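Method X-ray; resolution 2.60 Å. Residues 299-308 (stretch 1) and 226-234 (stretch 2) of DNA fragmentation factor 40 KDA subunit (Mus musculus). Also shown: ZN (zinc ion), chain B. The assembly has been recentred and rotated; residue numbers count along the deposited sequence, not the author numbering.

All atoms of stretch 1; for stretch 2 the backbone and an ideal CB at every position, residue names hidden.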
ATOM      1  N   ASN A 299      19.904   8.542   5.213  1.00 51.03           N
ATOM      2  CA  ASN A 299      19.142   9.169   4.156  1.00 48.77           C
ATOM      3  C   ASN A 299      17.760   8.545   3.967  1.00 49.07           C
ATOM      4  O   ASN A 299      17.056   8.868   3.006  1.00 49.13           O
ATOM      5  CB  ASN A 299      19.941   9.088   2.855  1.00 45.72           C
ATOM      6  CG  ASN A 299      19.240   9.764   1.713  1.00 46.69           C
ATOM      7  OD1 ASN A 299      18.649  10.827   1.893  1.00 47.18           O
ATOM      8  ND2 ASN A 299      19.299   9.162   0.526  1.00 46.15           N
ATOM      9  N   LEU A 300      17.376   7.655   4.880  1.00 49.36           N
ATOM     10  CA  LEU A 300      16.077   6.979   4.806  1.00 49.73           C
ATOM     11  C   LEU A 300      15.160   7.361   5.955  1.00 52.08           C
ATOM     12  O   LEU A 300      15.549   7.263   7.122  1.00 54.86           O
ATOM     13  CB  LEU A 300      16.248   5.454   4.827  1.00 46.18           C
ATOM     14  CG  LEU A 300      17.032   4.777   3.696  1.00 46.15           C
ATOM     15  CD1 LEU A 300      17.050   3.271   3.936  1.00 44.82           C
ATOM     16  CD2 LEU A 300      16.413   5.097   2.341  1.00 42.60           C
ATOM     17  N   LYS A 301      13.947   7.794   5.627  1.00 52.70           N
ATOM     18  CA  LYS A 301      12.950   8.155   6.630  1.00 53.32           C
ATOM     19  C   LYS A 301      11.870   7.066   6.565  1.00 53.50           C
ATOM     20  O   LYS A 301      11.431   6.698   5.475  1.00 55.04           O
ATOM     21  CB  LYS A 301      12.316   9.504   6.284  1.00 55.92           C
ATOM     22  CG  LYS A 301      12.675  10.693   7.176  1.00 59.93           C
ATOM     23  CD  LYS A 301      11.706  11.860   6.874  1.00 62.98           C
ATOM     24  CE  LYS A 301      11.749  13.005   7.907  1.00 66.71           C
ATOM     25  NZ  LYS A 301      12.914  13.950   7.749  1.00 69.33           N
ATOM     26  N   LEU A 302      11.454   6.533   7.711  1.00 51.26           N
ATOM     27  CA  LEU A 302      10.410   5.517   7.720  1.00 49.10           C
ATOM     28  C   LEU A 302       9.081   6.239   7.823  1.00 48.69           C
ATOM     29  O   LEU A 302       8.744   6.767   8.876  1.00 47.51           O
ATOM     30  CB  LEU A 302      10.569   4.579   8.916  1.00 50.60           C
ATOM     31  CG  LEU A 302       9.442   3.550   9.114  1.00 51.26           C
ATOM     32  CD1 LEU A 302       9.387   2.581   7.946  1.00 49.30           C
ATOM     33  CD2 LEU A 302       9.680   2.794  10.409  1.00 51.92           C
ATOM     34  N   VAL A 303       8.320   6.264   6.735  1.00 49.82           N
ATOM     35  CA  VAL A 303       7.038   6.962   6.743  1.00 49.73           C
ATOM     36  C   VAL A 303       5.815   6.115   6.442  1.00 50.78           C
ATOM     37  O   VAL A 303       5.866   5.147   5.675  1.00 51.47           O
ATOM     38  CB  VAL A 303       6.998   8.133   5.714  1.00 48.28           C
ATOM     39  CG1 VAL A 303       8.141   9.094   5.951  1.00 49.29           C
ATOM     40  CG2 VAL A 303       7.055   7.586   4.303  1.00 47.15           C
ATOM     41  N   HIS A 304       4.711   6.523   7.052  1.00 51.29           N
ATOM     42  CA  HIS A 304       3.406   5.918   6.850  1.00 50.48           C
ATOM     43  C   HIS A 304       3.073   6.394   5.440  1.00 48.31           C
ATOM     44  O   HIS A 304       3.617   7.389   4.982  1.00 47.74           O
ATOM     45  CB  HIS A 304       2.448   6.487   7.900  1.00 53.04           C
ATOM     46  CG  HIS A 304       0.997   6.233   7.632  1.00 54.09           C
ATOM     47  ND1 HIS A 304       0.306   6.864   6.618  1.00 54.87           N
ATOM     48  CD2 HIS A 304       0.082   5.513   8.323  1.00 51.30           C
ATOM     49  CE1 HIS A 304      -0.975   6.553   6.703  1.00 52.83           C
ATOM     50  NE2 HIS A 304      -1.137   5.736   7.729  1.00 52.45           N
ATOM     51  N   ILE A 305       2.199   5.691   4.740  1.00 47.74           N
ATOM     52  CA  ILE A 305       1.892   6.067   3.364  1.00 45.92           C
ATOM     53  C   ILE A 305       1.358   7.493   3.170  1.00 45.88           C
ATOM     54  O   ILE A 305       1.570   8.102   2.118  1.00 43.40           O
ATOM     55  CB  ILE A 305       0.911   5.046   2.729  1.00 44.64           C
ATOM     56  CG1 ILE A 305       0.740   5.360   1.245  1.00 42.89           C
ATOM     57  CG2 ILE A 305      -0.422   5.055   3.478  1.00 40.15           C
ATOM     58  CD1 ILE A 305      -0.132   4.389   0.521  1.00 44.39           C
ATOM     59  N   ALA A 306       0.681   8.030   4.180  1.00 46.72           N
ATOM     60  CA  ALA A 306       0.125   9.378   4.079  1.00 50.53           C
ATOM     61  C   ALA A 306       1.210  10.465   4.202  1.00 51.96           C
ATOM     62  O   ALA A 306       0.955  11.652   3.959  1.00 52.33           O
ATOM     63  CB  ALA A 306      -0.950   9.582   5.156  1.00 49.20           C
ATOM     64  N   CYS A 307       2.411  10.047   4.589  1.00 51.76           N
ATOM     65  CA  CYS A 307       3.530  10.961   4.749  1.00 53.05           C
ATOM     66  C   CYS A 307       4.622  10.612   3.767  1.00 55.07           C
ATOM     67  O   CYS A 307       5.790  10.869   4.025  1.00 57.49           O
ATOM     68  CB  CYS A 307       4.101  10.889   6.170  1.00 52.33           C
ATOM     69  SG  CYS A 307       2.995  11.527   7.420  1.00 49.20           S
ATOM     70  N   HIS A 308       4.250   9.985   2.659  1.00 56.85           N
ATOM     71  CA  HIS A 308       5.225   9.653   1.638  1.00 57.21           C
ATOM     72  C   HIS A 308       4.903  10.553   0.470  1.00 59.56           C
ATOM     73  O   HIS A 308       4.083  10.205  -0.371  1.00 60.93           O
ATOM     74  CB  HIS A 308       5.110   8.200   1.182  1.00 55.16           C
ATOM     75  CG  HIS A 308       6.182   7.786   0.217  1.00 55.28           C
ATOM     76  ND1 HIS A 308       6.145   6.593  -0.472  1.00 56.03           N
ATOM     77  CD2 HIS A 308       7.346   8.383  -0.136  1.00 56.34           C
ATOM     78  CE1 HIS A 308       7.239   6.472  -1.204  1.00 54.76           C
ATOM     79  NE2 HIS A 308       7.986   7.544  -1.017  1.00 54.53           N
ATOM     80  N   UNK A 226       7.273  -1.169  18.276  1.00 51.13           N
ATOM     81  CA  UNK A 226       6.554   0.030  17.834  1.00 50.54           C
ATOM     82  C   UNK A 226       7.354   1.005  16.957  1.00 50.10           C
ATOM     83  O   UNK A 226       8.383   1.539  17.387  1.00 50.11           O
ATOM     84  CB  UNK A 226       6.057   0.784  19.069  1.00 50.54           C
ATOM     85  N   UNK A 227       6.873   1.246  15.734  1.00 48.12           N
ATOM     86  CA  UNK A 227       7.530   2.175  14.817  1.00 46.09           C
ATOM     87  C   UNK A 227       6.737   3.474  14.748  1.00 47.18           C
ATOM     88  O   UNK A 227       5.507   3.463  14.796  1.00 47.40           O
ATOM     89  CB  UNK A 227       7.673   1.558  13.424  1.00 46.09           C
ATOM     90  N   UNK A 228       7.441   4.599  14.646  1.00 48.79           N
ATOM     91  CA  UNK A 228       6.793   5.903  14.563  1.00 48.63           C
ATOM     92  C   UNK A 228       7.081   6.526  13.224  1.00 49.69           C
ATOM     93  O   UNK A 228       8.218   6.507  12.751  1.00 50.70           O
ATOM     94  CB  UNK A 228       7.256   6.825  15.693  1.00 48.63           C
ATOM     95  N   UNK A 229       6.053   7.077  12.598  1.00 49.78           N
ATOM     96  CA  UNK A 229       6.256   7.716  11.313  1.00 49.97           C
ATOM     97  C   UNK A 229       7.212   8.879  11.570  1.00 52.28           C
ATOM     98  O   UNK A 229       7.059   9.607  12.553  1.00 54.43           O
ATOM     99  CB  UNK A 229       4.939   8.179  10.687  1.00 49.97           C
ATOM    100  N   UNK A 230       8.208   9.052  10.712  1.00 53.64           N
ATOM    101  CA  UNK A 230       9.131  10.158  10.897  1.00 54.64           C
ATOM    102  C   UNK A 230       8.668  11.374  10.094  1.00 55.03           C
ATOM    103  O   UNK A 230       9.453  12.293   9.849  1.00 56.70           O
ATOM    104  CB  UNK A 230      10.547   9.749  10.486  1.00 54.64           C
ATOM    105  N   UNK A 231       7.397  11.370   9.682  1.00 53.68           N
ATOM    106  CA  UNK A 231       6.838  12.469   8.906  1.00 52.02           C
ATOM    107  C   UNK A 231       7.419  12.575   7.507  1.00 52.07           C
ATOM    108  O   UNK A 231       8.410  11.910   7.204  1.00 52.80           O
ATOM    109  CB  UNK A 231       7.060  13.789   9.648  1.00 52.02           C
ATOM    110  N   UNK A 232       6.836  13.392   6.619  1.00 51.71           N
ATOM    111  CA  UNK A 232       7.418  13.476   5.277  1.00 53.77           C
ATOM    112  C   UNK A 232       8.888  13.914   5.275  1.00 57.26           C
ATOM    113  O   UNK A 232       9.410  14.392   6.286  1.00 57.54           O
ATOM    114  CB  UNK A 232       6.600  14.450   4.427  1.00 53.77           C
ATOM    115  N   UNK A 233       9.547  13.747   4.131  1.00 61.03           N
ATOM    116  CA  UNK A 233      10.963  14.085   3.974  1.00 63.65           C
ATOM    117  C   UNK A 233      11.310  15.541   4.269  1.00 65.75           C
ATOM    118  O   UNK A 233      12.392  15.830   4.793  1.00 67.07           O
ATOM    119  CB  UNK A 233      11.403  13.754   2.546  1.00 63.65           C
ATOM    120  N   UNK A 234      10.398  16.448   3.928  1.00 66.61           N
ATOM    121  CA  UNK A 234      10.616  17.874   4.131  1.00 66.28           C
ATOM    122  C   UNK A 234      10.101  18.413   5.468  1.00 66.36           C
ATOM    123  O   UNK A 234       9.893  19.614   5.613  1.00 67.20           O
ATOM    124  CB  UNK A 234       9.950  18.648   2.991  1.00 66.28           C
TER
HETATM  125 ZN    ZN B 401       3.103  10.309   9.270  1.00 50.20          ZN

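Position 226 has nothing of stretch 1 within 5.5 Å of its ideal CB, so this contact leaves its identity undetermined. The residue is Trp226, at its nearest 9.6 Å from CB to Leu302 CD2.

At position 227 the backbone is extended (phi/psi -105/143) and CA-to-CB points toward stretch 1, placing the ideal CB 3.8 Å from Leu302 CD2. With a methyl group so near and no polar atom beside it, an aliphatic or aromatic side chain would suit. The residue is Phe227; its CD2 lies 3.4 Å from Leu302 CD2, and the methyl meets the ring obliquely.

Position 228 continues the strand, but its CB points away and finds nothing of stretch 1 nearby; many residues would serve, small polar ones included. Ser228 occupies it.

Position 229 is the most constrained. CA-to-CB runs sideways, with the ideal CB 4.0 Å from His304 N, an amide in need of an acceptor. The zinc ion lies close by, already bound by Cys307 SG at 2.2 Å. A metal ligand is therefore expected: cysteine, histidine or an acidic residue could be considered, and a thiolate would also suit the amide. The residue is Cys229, with chi1 t. Its SG binds ZN at 2.4 Å, and two further ligands come from elsewhere in the structure. The same sulfur accepts a nearly linear hydrogen bond from His304 N (3.3 Å to Cys229 SG, 177°), so one atom joins the metal site to the backbone of stretch 1.

At position 230 the main chain makes its own link, because the backbone N donates to Leu302 O at 3.0 Å. CB points toward stretch 1, 4.0 Å from Lys301 CG, and the amide of Leu302 is available to an acceptor on a side chain long enough to reach back. Glutamine or glutamate would suit, while an aliphatic chain could pack without using the amide. Gln230 is found: its OE1 accepts a weak hydrogen bond from Leu302 N at 3.2 Å, giving Leu302 a bond through both its N and its O.

Position 231 has a positive phi (68/169), which by itself favours glycine. An ideal CB would point away from stretch 1, 5.1 Å from Lys301 CE, so the backbone angle is the stronger clue. Gly231 also donates a weak hydrogen bond from its N to Cys229 SG (3.4 Å).

At position 232, phi of -58° is compatible with proline, and the sideways ideal CB lies 3.7 Å from Cys307 O; a compact apolar residue would fit. Pro232 packs its CD 3.7 Å from Cys307 CB, while its CA makes a CA-H...O contact with Cys307 O at 3.3 Å.

Position 233 has Lys301 beside it, CD 4.7 Å from the ideal CB and the ammonium not much farther off, so apolar, polar or acidic residues could all fit. The end of the Phe233 side chain leads away.

Position 234 has its CB directed away into space free of stretch 1, which sets no preference. It is Asp234.

Stretch 2 226-234: WFSCQGPFD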
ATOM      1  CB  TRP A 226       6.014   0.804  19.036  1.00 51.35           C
ATOM      2  CG  TRP A 226       4.783   0.207  19.637  1.00 53.27           C
ATOM      3  CD1 TRP A 226       4.710  -0.624  20.720  1.00 53.15           C
ATOM      4  CD2 TRP A 226       3.445   0.376  19.169  1.00 53.22           C
ATOM      5  NE1 TRP A 226       3.405  -0.983  20.955  1.00 53.06           N
ATOM      6  CE2 TRP A 226       2.605  -0.383  20.017  1.00 54.37           C
ATOM      7  CE3 TRP A 226       2.870   1.094  18.112  1.00 52.49           C
ATOM      8  CZ2 TRP A 226       1.216  -0.445  19.841  1.00 54.50           C
ATOM      9  CZ3 TRP A 226       1.491   1.032  17.935  1.00 53.48           C
ATOM     10  CH2 TRP A 226       0.679   0.268  18.797  1.00 53.73           C
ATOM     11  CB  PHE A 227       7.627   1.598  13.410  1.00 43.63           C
ATOM     12  CG  PHE A 227       8.423   0.335  13.318  1.00 44.30           C
ATOM     13  CD1 PHE A 227       7.879  -0.882  13.729  1.00 45.39           C
ATOM     14  CD2 PHE A 227       9.713   0.346  12.788  1.00 43.85           C
ATOM     15  CE1 PHE A 227       8.610  -2.078  13.606  1.00 45.37           C
ATOM     16  CE2 PHE A 227      10.453  -0.844  12.659  1.00 43.78           C
ATOM     17  CZ  PHE A 227       9.901  -2.054  13.068  1.00 42.93           C
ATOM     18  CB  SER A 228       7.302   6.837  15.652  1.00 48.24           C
ATOM     19  OG  SER A 228       6.750   6.504  16.911  1.00 51.85           O
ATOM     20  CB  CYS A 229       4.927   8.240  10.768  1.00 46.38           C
ATOM     21  SG  CYS A 229       5.066   8.994   9.151  1.00 45.75           S
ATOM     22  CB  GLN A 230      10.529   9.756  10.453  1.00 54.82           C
ATOM     23  CG  GLN A 230      11.036   8.473  11.074  1.00 58.17           C
ATOM     24  CD  GLN A 230      12.495   8.217  10.732  1.00 60.52           C
ATOM     25  OE1 GLN A 230      12.919   7.070  10.547  1.00 59.83           O
ATOM     26  NE2 GLN A 230      13.274   9.293  10.651  1.00 61.41           N
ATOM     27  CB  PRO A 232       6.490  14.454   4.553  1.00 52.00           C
ATOM     28  CG  PRO A 232       5.901  15.263   5.657  1.00 51.03           C
ATOM     29  CD  PRO A 232       5.649  14.253   6.735  1.00 50.63           C
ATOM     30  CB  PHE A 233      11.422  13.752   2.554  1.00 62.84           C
ATOM     31  CG  PHE A 233      11.163  14.848   1.563  1.00 64.22           C
ATOM     32  CD1 PHE A 233      12.159  15.771   1.248  1.00 64.56           C
ATOM     33  CD2 PHE A 233       9.924  14.965   0.941  1.00 64.66           C
ATOM     34  CE1 PHE A 233      11.924  16.793   0.325  1.00 64.78           C
ATOM     35  CE2 PHE A 233       9.679  15.986   0.016  1.00 65.07           C
ATOM     36  CZ  PHE A 233      10.680  16.899  -0.293  1.00 64.82           C
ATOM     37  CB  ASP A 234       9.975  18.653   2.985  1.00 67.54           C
ATOM     38  CG  ASP A 234       8.476  18.433   2.903  1.00 71.03           C
ATOM     39  OD1 ASP A 234       7.932  17.675   3.745  1.00 72.70           O
ATOM     40  OD2 ASP A 234       7.841  19.022   1.999  1.00 71.66           O
TER
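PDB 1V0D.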